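Local coordinates for protein CG4930 (Drosophila melanogaster, PDB 3ISM) that inhibits the nuclease EndoG by binding it directly in a complex, at residues R96-N108 / Q135-F147. The protein carries 1 engineered substitution. Sequence-based numbering, arbitrary orientation. Where two conformers were deposited one is given.
Sequences RGDACFYDPTPYN and QLGPCWSRDSDLF
The guanidinium of buried R96 is met by loop 135-147 at its edge and over one face, where Q135 O lies. NE and NH2 grip G137 O side-on, with NE 2.7 Å from G137 O. NH2 also makes a salt bridge to D143 OD2 at 2.9 Å, meeting it from above the carboxylate plane; the guanidinium and carboxylate planes stand 75° apart. The R96 chain is extended, with CG anti to the backbone N (chi1 -175°), which carries the guanidinium out to the loop. With an alanine here, G137 O would probably lose both its grips and D143 its charged mate. D143 OD1 accepts from W140 N, which helps fix the carboxylate. N108 pairs with the backbone of C139: OD1 accepts from C139 N at 2.7 Å, and ND2 donates to C139 O. Y107 OH donates to L136 O. Between these polar grips, C100 SG and C139 SG touch at 3.6 Å. Near the C-terminal end of helix 81-102, S144 OG donates to C100 O on a lone pair, and P104 packs on L146 and the F147 ring edge. R99 of the chain of CG8862 salt-bridges D145 OD1 and hydrogen-bonds F101 O. Two consecutive helices thus hold an irregular loop largely through its backbone polar groups and one carboxylate, beside the nuclease interface.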
ATOM      1  N   ARG C  96     -24.839 -25.689   4.051  1.00 28.05           N
ATOM      2  CA  ARG C  96     -25.084 -24.443   4.795  1.00 28.42           C
ATOM      3  C   ARG C  96     -23.859 -23.502   4.851  1.00 28.83           C
ATOM      4  O   ARG C  96     -23.992 -22.280   4.741  1.00 28.49           O
ATOM      5  CB  ARG C  96     -25.525 -24.759   6.229  1.00 28.79           C
ATOM      6  CG  ARG C  96     -25.912 -23.520   7.034  1.00 28.92           C
ATOM      7  CD  ARG C  96     -26.393 -23.885   8.427  1.00 28.56           C
ATOM      8  NE  ARG C  96     -27.058 -22.755   9.077  1.00 29.62           N
ATOM      9  CZ  ARG C  96     -26.411 -21.759   9.681  1.00 30.21           C
ATOM     10  NH1 ARG C  96     -25.081 -21.755   9.735  1.00 30.45           N
ATOM     11  NH2 ARG C  96     -27.089 -20.781  10.251  1.00 28.63           N
ATOM     12  N   GLY C  97     -22.679 -24.089   5.039  1.00 28.92           N
ATOM     13  CA  GLY C  97     -21.433 -23.332   5.105  1.00 29.76           C
ATOM     14  C   GLY C  97     -21.187 -22.558   3.828  1.00 30.10           C
ATOM     15  O   GLY C  97     -20.708 -21.430   3.862  1.00 30.68           O
ATOM     16  N   ASP C  98     -21.517 -23.169   2.697  1.00 30.00           N
ATOM     17  CA  ASP C  98     -21.434 -22.484   1.408  1.00 29.98           C
ATOM     18  C   ASP C  98     -22.554 -21.476   1.215  1.00 29.90           C
ATOM     19  O   ASP C  98     -22.319 -20.371   0.712  1.00 29.58           O
ATOM     20  CB  ASP C  98     -21.436 -23.500   0.263  1.00 30.02           C
ATOM     21  CG  ASP C  98     -20.145 -24.276   0.192  1.00 30.27           C
ATOM     22  OD1 ASP C  98     -19.101 -23.705   0.547  1.00 32.48           O
ATOM     23  OD2 ASP C  98     -20.161 -25.453  -0.196  1.00 31.02           O
ATOM     24  N   ALA C  99     -23.775 -21.860   1.594  1.00 29.73           N
ATOM     25  CA  ALA C  99     -24.921 -20.961   1.455  1.00 29.67           C
ATOM     26  C   ALA C  99     -24.732 -19.625   2.188  1.00 29.90           C
ATOM     27  O   ALA C  99     -25.179 -18.583   1.694  1.00 29.57           O
ATOM     28  CB  ALA C  99     -26.193 -21.632   1.912  1.00 29.80           C
ATOM     29  N   CYS C 100     -24.083 -19.659   3.357  1.00 30.06           N
ATOM     30  CA  CYS C 100     -23.788 -18.450   4.134  1.00 30.53           C
ATOM     31  C   CYS C 100     -22.953 -17.440   3.348  1.00 30.36           C
ATOM     32  O   CYS C 100     -22.997 -16.241   3.635  1.00 31.11           O
ATOM     33  CB  CYS C 100     -22.996 -18.788   5.405  1.00 30.58           C
ATOM     34  SG  CYS C 100     -23.881 -19.664   6.707  1.00 34.68           S
ATOM     35  N   PHE C 101     -22.144 -17.932   2.414  1.00 29.55           N
ATOM     36  CA  PHE C 101     -21.265 -17.090   1.613  1.00 28.97           C
ATOM     37  C   PHE C 101     -21.908 -16.747   0.263  1.00 29.62           C
ATOM     38  O   PHE C 101     -21.910 -15.584  -0.155  1.00 29.01           O
ATOM     39  CB  PHE C 101     -19.909 -17.786   1.403  1.00 27.91           C
ATOM     40  CG  PHE C 101     -18.921 -16.974   0.594  1.00 27.19           C
ATOM     41  CD1 PHE C 101     -18.134 -15.998   1.203  1.00 25.72           C
ATOM     42  CD2 PHE C 101     -18.774 -17.183  -0.772  1.00 26.92           C
ATOM     43  CE1 PHE C 101     -17.222 -15.251   0.464  1.00 25.14           C
ATOM     44  CE2 PHE C 101     -17.858 -16.429  -1.524  1.00 27.55           C
ATOM     45  CZ  PHE C 101     -17.087 -15.465  -0.904  1.00 25.45           C
ATOM     46  N   TYR C 102     -22.439 -17.765  -0.419  1.00 30.21           N
ATOM     47  CA  TYR C 102     -22.988 -17.584  -1.777  1.00 31.38           C
ATOM     48  C   TYR C 102     -24.467 -17.157  -1.858  1.00 31.70           C
ATOM     49  O   TYR C 102     -24.801 -16.328  -2.695  1.00 31.47           O
ATOM     50  CB  TYR C 102     -22.815 -18.845  -2.629  1.00 31.31           C
ATOM     51  CG  TYR C 102     -21.397 -19.294  -2.839  1.00 31.79           C
ATOM     52  CD1 TYR C 102     -20.904 -20.405  -2.169  1.00 31.98           C
ATOM     53  CD2 TYR C 102     -20.552 -18.617  -3.712  1.00 31.71           C
ATOM     54  CE1 TYR C 102     -19.613 -20.837  -2.342  1.00 32.42           C
ATOM     55  CE2 TYR C 102     -19.246 -19.031  -3.892  1.00 32.47           C
ATOM     56  CZ  TYR C 102     -18.787 -20.149  -3.208  1.00 33.16           C
ATOM     57  OH  TYR C 102     -17.506 -20.583  -3.387  1.00 33.00           O
ATOM     58  N   ASP C 103     -25.345 -17.733  -1.024  1.00 32.50           N
ATOM     59  CA  ASP C 103     -26.806 -17.616  -1.254  1.00 32.78           C
ATOM     60  C   ASP C 103     -27.655 -18.037  -0.047  1.00 33.09           C
ATOM     61  O   ASP C 103     -28.258 -19.123  -0.052  1.00 33.45           O
ATOM     62  CB  ASP C 103     -27.177 -18.497  -2.453  1.00 33.19           C
ATOM     63  CG  ASP C 103     -28.375 -17.972  -3.250  1.00 34.41           C
ATOM     64  OD1 ASP C 103     -29.046 -16.989  -2.844  1.00 33.18           O
ATOM     65  OD2 ASP C 103     -28.650 -18.578  -4.305  1.00 37.26           O
ATOM     66  N   PRO C 104     -27.701 -17.202   1.002  1.00 32.86           N
ATOM     67  CA  PRO C 104     -28.436 -17.607   2.200  1.00 32.69           C
ATOM     68  C   PRO C 104     -29.953 -17.654   2.051  1.00 32.36           C
ATOM     69  O   PRO C 104     -30.592 -18.448   2.731  1.00 31.83           O
ATOM     70  CB  PRO C 104     -28.038 -16.540   3.242  1.00 32.67           C
ATOM     71  CG  PRO C 104     -26.859 -15.847   2.664  1.00 33.61           C
ATOM     72  CD  PRO C 104     -27.043 -15.900   1.191  1.00 32.78           C
ATOM     73  N   THR C 105     -30.528 -16.799   1.232  1.00 32.45           N
ATOM     74  CA  THR C 105     -31.969 -16.754   1.078  1.00 33.15           C
ATOM     75  C   THR C 105     -32.685 -18.064   0.748  1.00 32.75           C
ATOM     76  O   THR C 105     -33.579 -18.423   1.427  1.00 32.45           O
ATOM     77  CB  THR C 105     -32.429 -15.601   0.212  1.00 33.40           C
ATOM     78  OG1 THR C 105     -32.135 -14.396   0.877  1.00 34.35           O
ATOM     79  CG2 THR C 105     -33.899 -15.680   0.003  1.00 34.02           C
ATOM     80  N   PRO C 106     -32.260 -18.765  -0.279  1.00 32.69           N
ATOM     81  CA  PRO C 106     -32.850 -20.044  -0.636  1.00 32.22           C
ATOM     82  C   PRO C 106     -32.666 -21.002   0.513  1.00 31.83           C
ATOM     83  O   PRO C 106     -33.565 -21.693   0.801  1.00 31.59           O
ATOM     84  CB  PRO C 106     -32.040 -20.473  -1.838  1.00 32.32           C
ATOM     85  CG  PRO C 106     -31.534 -19.270  -2.395  1.00 33.30           C
ATOM     86  CD  PRO C 106     -31.608 -18.158  -1.429  1.00 32.82           C
ATOM     87  N   TYR C 107     -31.518 -21.013   1.169  1.00 31.20           N
ATOM     88  CA  TYR C 107     -31.327 -21.884   2.309  1.00 30.34           C
ATOM     89  C   TYR C 107     -32.278 -21.497   3.449  1.00 30.24           C
ATOM     90  O   TYR C 107     -32.920 -22.326   3.994  1.00 30.25           O
ATOM     91  CB  TYR C 107     -29.879 -21.897   2.797  1.00 29.15           C
ATOM     92  CG  TYR C 107     -29.615 -22.840   3.941  1.00 28.26           C
ATOM     93  CD1 TYR C 107     -29.068 -24.063   3.727  1.00 27.65           C
ATOM     94  CD2 TYR C 107     -29.914 -22.499   5.228  1.00 27.56           C
ATOM     95  CE1 TYR C 107     -28.849 -24.903   4.722  1.00 27.03           C
ATOM     96  CE2 TYR C 107     -29.696 -23.336   6.234  1.00 27.10           C
ATOM     97  CZ  TYR C 107     -29.164 -24.542   5.988  1.00 28.38           C
ATOM     98  OH  TYR C 107     -28.941 -25.397   6.984  1.00 28.51           O
ATOM     99  N   ASN C 108     -32.344 -20.227   3.784  1.00 30.24           N
ATOM    100  CA  ASN C 108     -33.203 -19.762   4.872  1.00 31.00           C
ATOM    101  C   ASN C 108     -34.695 -20.113   4.708  1.00 31.44           C
ATOM    102  O   ASN C 108     -35.380 -20.437   5.690  1.00 31.56           O
ATOM    103  CB  ASN C 108     -32.988 -18.257   5.131  1.00 30.33           C
ATOM    104  CG  ASN C 108     -31.629 -17.966   5.766  1.00 31.62           C
ATOM    105  OD1 ASN C 108     -30.842 -18.879   6.012  1.00 32.38           O
ATOM    106  ND2 ASN C 108     -31.349 -16.701   6.025  1.00 31.34           N
ATOM    107  N   GLN C 135     -26.736 -25.699  15.235  1.00 31.66           N
ATOM    108  CA  GLN C 135     -27.198 -24.389  14.750  1.00 31.99           C
ATOM    109  C   GLN C 135     -27.316 -24.333  13.221  1.00 31.16           C
ATOM    110  O   GLN C 135     -26.721 -23.466  12.566  1.00 31.17           O
ATOM    111  CB  GLN C 135     -26.320 -23.261  15.306  1.00 32.13           C
ATOM    112  CG  GLN C 135     -26.236 -23.264  16.843  1.00 33.10           C
ATOM    113  CD  GLN C 135     -25.421 -22.112  17.408  1.00 34.07           C
ATOM    114  OE1 GLN C 135     -25.623 -20.953  17.043  1.00 37.19           O
ATOM    115  NE2 GLN C 135     -24.497 -22.428  18.317  1.00 36.58           N
ATOM    116  N   LEU C 136     -28.078 -25.268  12.654  1.00 29.90           N
ATOM    117  CA  LEU C 136     -28.200 -25.356  11.193  1.00 29.65           C
ATOM    118  C   LEU C 136     -29.468 -24.726  10.627  1.00 29.25           C
ATOM    119  O   LEU C 136     -29.897 -25.051   9.520  1.00 29.26           O
ATOM    120  CB  LEU C 136     -28.013 -26.795  10.682  1.00 29.16           C
ATOM    121  CG  LEU C 136     -26.690 -27.465  11.096  1.00 29.38           C
ATOM    122  CD1 LEU C 136     -26.659 -28.935  10.699  1.00 27.45           C
ATOM    123  CD2 LEU C 136     -25.439 -26.718  10.581  1.00 29.69           C
ATOM    124  N   GLY C 137     -30.046 -23.797  11.377  1.00 29.25           N
ATOM    125  CA  GLY C 137     -31.192 -23.031  10.910  1.00 28.77           C
ATOM    126  C   GLY C 137     -30.733 -21.881  10.030  1.00 28.70           C
ATOM    127  O   GLY C 137     -29.639 -21.927   9.483  1.00 28.63           O
ATOM    128  N   PRO C 138     -31.571 -20.840   9.885  1.00 28.66           N
ATOM    129  CA  PRO C 138     -31.241 -19.744   8.980  1.00 28.60           C
ATOM    130  C   PRO C 138     -29.859 -19.122   9.216  1.00 28.76           C
ATOM    131  O   PRO C 138     -29.394 -19.003  10.362  1.00 28.45           O
ATOM    132  CB  PRO C 138     -32.350 -18.720   9.253  1.00 28.39           C
ATOM    133  CG  PRO C 138     -33.512 -19.551   9.698  1.00 28.67           C
ATOM    134  CD  PRO C 138     -32.873 -20.627  10.549  1.00 28.42           C
ATOM    135  N   CYS C 139     -29.210 -18.760   8.118  1.00 28.26           N
ATOM    136  CA  CYS C 139     -27.989 -17.997   8.159  1.00 28.74           C
ATOM    137  C   CYS C 139     -28.324 -16.609   8.709  1.00 28.14           C
ATOM    138  O   CYS C 139     -29.411 -16.082   8.438  1.00 27.85           O
ATOM    139  CB  CYS C 139     -27.397 -17.871   6.747  1.00 28.86           C
ATOM    140  SG  CYS C 139     -27.330 -19.462   5.817  1.00 33.33           S
ATOM    141  N   TRP C 140     -27.396 -16.047   9.479  1.00 26.75           N
ATOM    142  CA  TRP C 140     -27.552 -14.716  10.082  1.00 26.65           C
ATOM    143  C   TRP C 140     -26.191 -14.091  10.420  1.00 26.18           C
ATOM    144  O   TRP C 140     -25.163 -14.595   9.978  1.00 25.66           O
ATOM    145  CB  TRP C 140     -28.471 -14.762  11.318  1.00 26.35           C
ATOM    146  CG  TRP C 140     -27.969 -15.497  12.527  1.00 26.00           C
ATOM    147  CD1 TRP C 140     -27.682 -16.828  12.619  1.00 26.87           C
ATOM    148  CD2 TRP C 140     -27.773 -14.955  13.845  1.00 26.51           C
ATOM    149  NE1 TRP C 140     -27.297 -17.145  13.905  1.00 27.01           N
ATOM    150  CE2 TRP C 140     -27.358 -16.014  14.678  1.00 27.31           C
ATOM    151  CE3 TRP C 140     -27.901 -13.671  14.398  1.00 26.90           C
ATOM    152  CZ2 TRP C 140     -27.053 -15.829  16.037  1.00 27.30           C
ATOM    153  CZ3 TRP C 140     -27.600 -13.486  15.733  1.00 26.67           C
ATOM    154  CH2 TRP C 140     -27.182 -14.560  16.542  1.00 27.49           C
ATOM    155  N   SER C 141     -26.163 -13.020  11.216  1.00 26.52           N
ATOM    156  CA  SER C 141     -24.879 -12.327  11.435  1.00 27.53           C
ATOM    157  C   SER C 141     -23.815 -13.127  12.204  1.00 28.01           C
ATOM    158  O   SER C 141     -22.640 -12.764  12.204  1.00 27.48           O
ATOM    159  CB  SER C 141     -25.071 -10.931  12.043  1.00 27.12           C
ATOM    160  OG  SER C 141     -25.655 -11.007  13.323  1.00 30.24           O
ATOM    161  N   ARG C 142     -24.222 -14.215  12.848  1.00 28.81           N
ATOM    162  CA  ARG C 142     -23.263 -15.054  13.551  0.50 29.29           C
ATOM    163  C   ARG C 142     -22.370 -15.775  12.547  1.00 29.47           C
ATOM    164  O   ARG C 142     -21.188 -15.989  12.812  1.00 29.60           O
ATOM    165  CB  ARG C 142     -23.991 -16.059  14.448  0.50 29.30           C
ATOM    166  CG  ARG C 142     -23.136 -16.786  15.479  0.50 29.58           C
ATOM    167  CD  ARG C 142     -22.517 -15.866  16.513  0.50 28.45           C
ATOM    168  NE  ARG C 142     -23.472 -15.015  17.222  0.50 28.43           N
ATOM    169  CZ  ARG C 142     -24.041 -15.318  18.388  0.50 27.18           C
ATOM    170  NH1 ARG C 142     -23.775 -16.477  18.989  0.50 25.97           N
ATOM    171  NH2 ARG C 142     -24.885 -14.462  18.950  0.50 25.86           N
ATOM    172  N   ASP C 143     -22.933 -16.115  11.392  1.00 29.97           N
ATOM    173  CA  ASP C 143     -22.234 -16.973  10.440  1.00 30.40           C
ATOM    174  C   ASP C 143     -22.115 -16.449   9.001  1.00 29.76           C
ATOM    175  O   ASP C 143     -21.551 -17.135   8.148  1.00 30.56           O
ATOM    176  CB  ASP C 143     -22.894 -18.375  10.466  1.00 31.43           C
ATOM    177  CG  ASP C 143     -24.431 -18.305  10.529  1.00 32.94           C
ATOM    178  OD1 ASP C 143     -25.023 -17.489   9.790  1.00 32.57           O
ATOM    179  OD2 ASP C 143     -25.048 -19.067  11.311  1.00 34.42           O
ATOM    180  N   SER C 144     -22.624 -15.257   8.709  1.00 28.25           N
ATOM    181  CA  SER C 144     -22.630 -14.800   7.305  1.00 27.51           C
ATOM    182  C   SER C 144     -22.314 -13.305   7.144  1.00 26.64           C
ATOM    183  O   SER C 144     -22.856 -12.485   7.878  1.00 26.20           O
ATOM    184  CB  SER C 144     -23.980 -15.136   6.664  1.00 27.67           C
ATOM    185  OG  SER C 144     -24.124 -14.578   5.368  1.00 27.79           O
ATOM    186  N   ASP C 145     -21.448 -12.948   6.192  1.00 25.84           N
ATOM    187  CA  ASP C 145     -21.164 -11.519   5.946  1.00 25.34           C
ATOM    188  C   ASP C 145     -22.287 -10.793   5.184  1.00 25.25           C
ATOM    189  O   ASP C 145     -22.189  -9.598   4.886  1.00 24.79           O
ATOM    190  CB  ASP C 145     -19.769 -11.265   5.324  1.00 24.73           C
ATOM    191  CG  ASP C 145     -19.601 -11.833   3.906  1.00 24.83           C
ATOM    192  OD1 ASP C 145     -20.542 -12.427   3.329  1.00 24.60           O
ATOM    193  OD2 ASP C 145     -18.482 -11.675   3.363  1.00 21.72           O
ATOM    194  N   LEU C 146     -23.354 -11.522   4.892  1.00 25.55           N
ATOM    195  CA  LEU C 146     -24.540 -10.946   4.267  0.50 26.23           C
ATOM    196  C   LEU C 146     -25.480 -10.332   5.292  1.00 26.45           C
ATOM    197  O   LEU C 146     -26.495  -9.741   4.928  1.00 26.65           O
ATOM    198  CB  LEU C 146     -25.281 -11.999   3.449  0.50 26.31           C
ATOM    199  CG  LEU C 146     -24.592 -12.283   2.117  0.50 27.41           C
ATOM    200  CD1 LEU C 146     -23.599 -13.441   2.193  0.50 26.54           C
ATOM    201  CD2 LEU C 146     -25.630 -12.559   1.095  0.50 27.92           C
ATOM    202  N   PHE C 147     -25.127 -10.471   6.575  1.00 26.22           N
ATOM    203  CA  PHE C 147     -25.950  -9.989   7.670  1.00 26.65           C
ATOM    204  C   PHE C 147     -25.109  -9.169   8.665  1.00 26.88           C
ATOM    205  O   PHE C 147     -23.868  -9.213   8.651  1.00 26.30           O
ATOM    206  CB  PHE C 147     -26.609 -11.171   8.410  1.00 26.87           C
ATOM    207  CG  PHE C 147     -27.478 -12.070   7.540  1.00 27.33           C
ATOM    208  CD1 PHE C 147     -26.920 -13.106   6.794  1.00 28.34           C
ATOM    209  CD2 PHE C 147     -28.867 -11.909   7.520  1.00 27.34           C
ATOM    210  CE1 PHE C 147     -27.727 -13.958   6.000  1.00 27.37           C
ATOM    211  CE2 PHE C 147     -29.681 -12.752   6.749  1.00 28.88           C
ATOM    212  CZ  PHE C 147     -29.106 -13.784   5.982  1.00 27.34           C
TER
HETATM  213  O   HOH W   1     -20.583 -15.072   4.510  1.00 23.77           O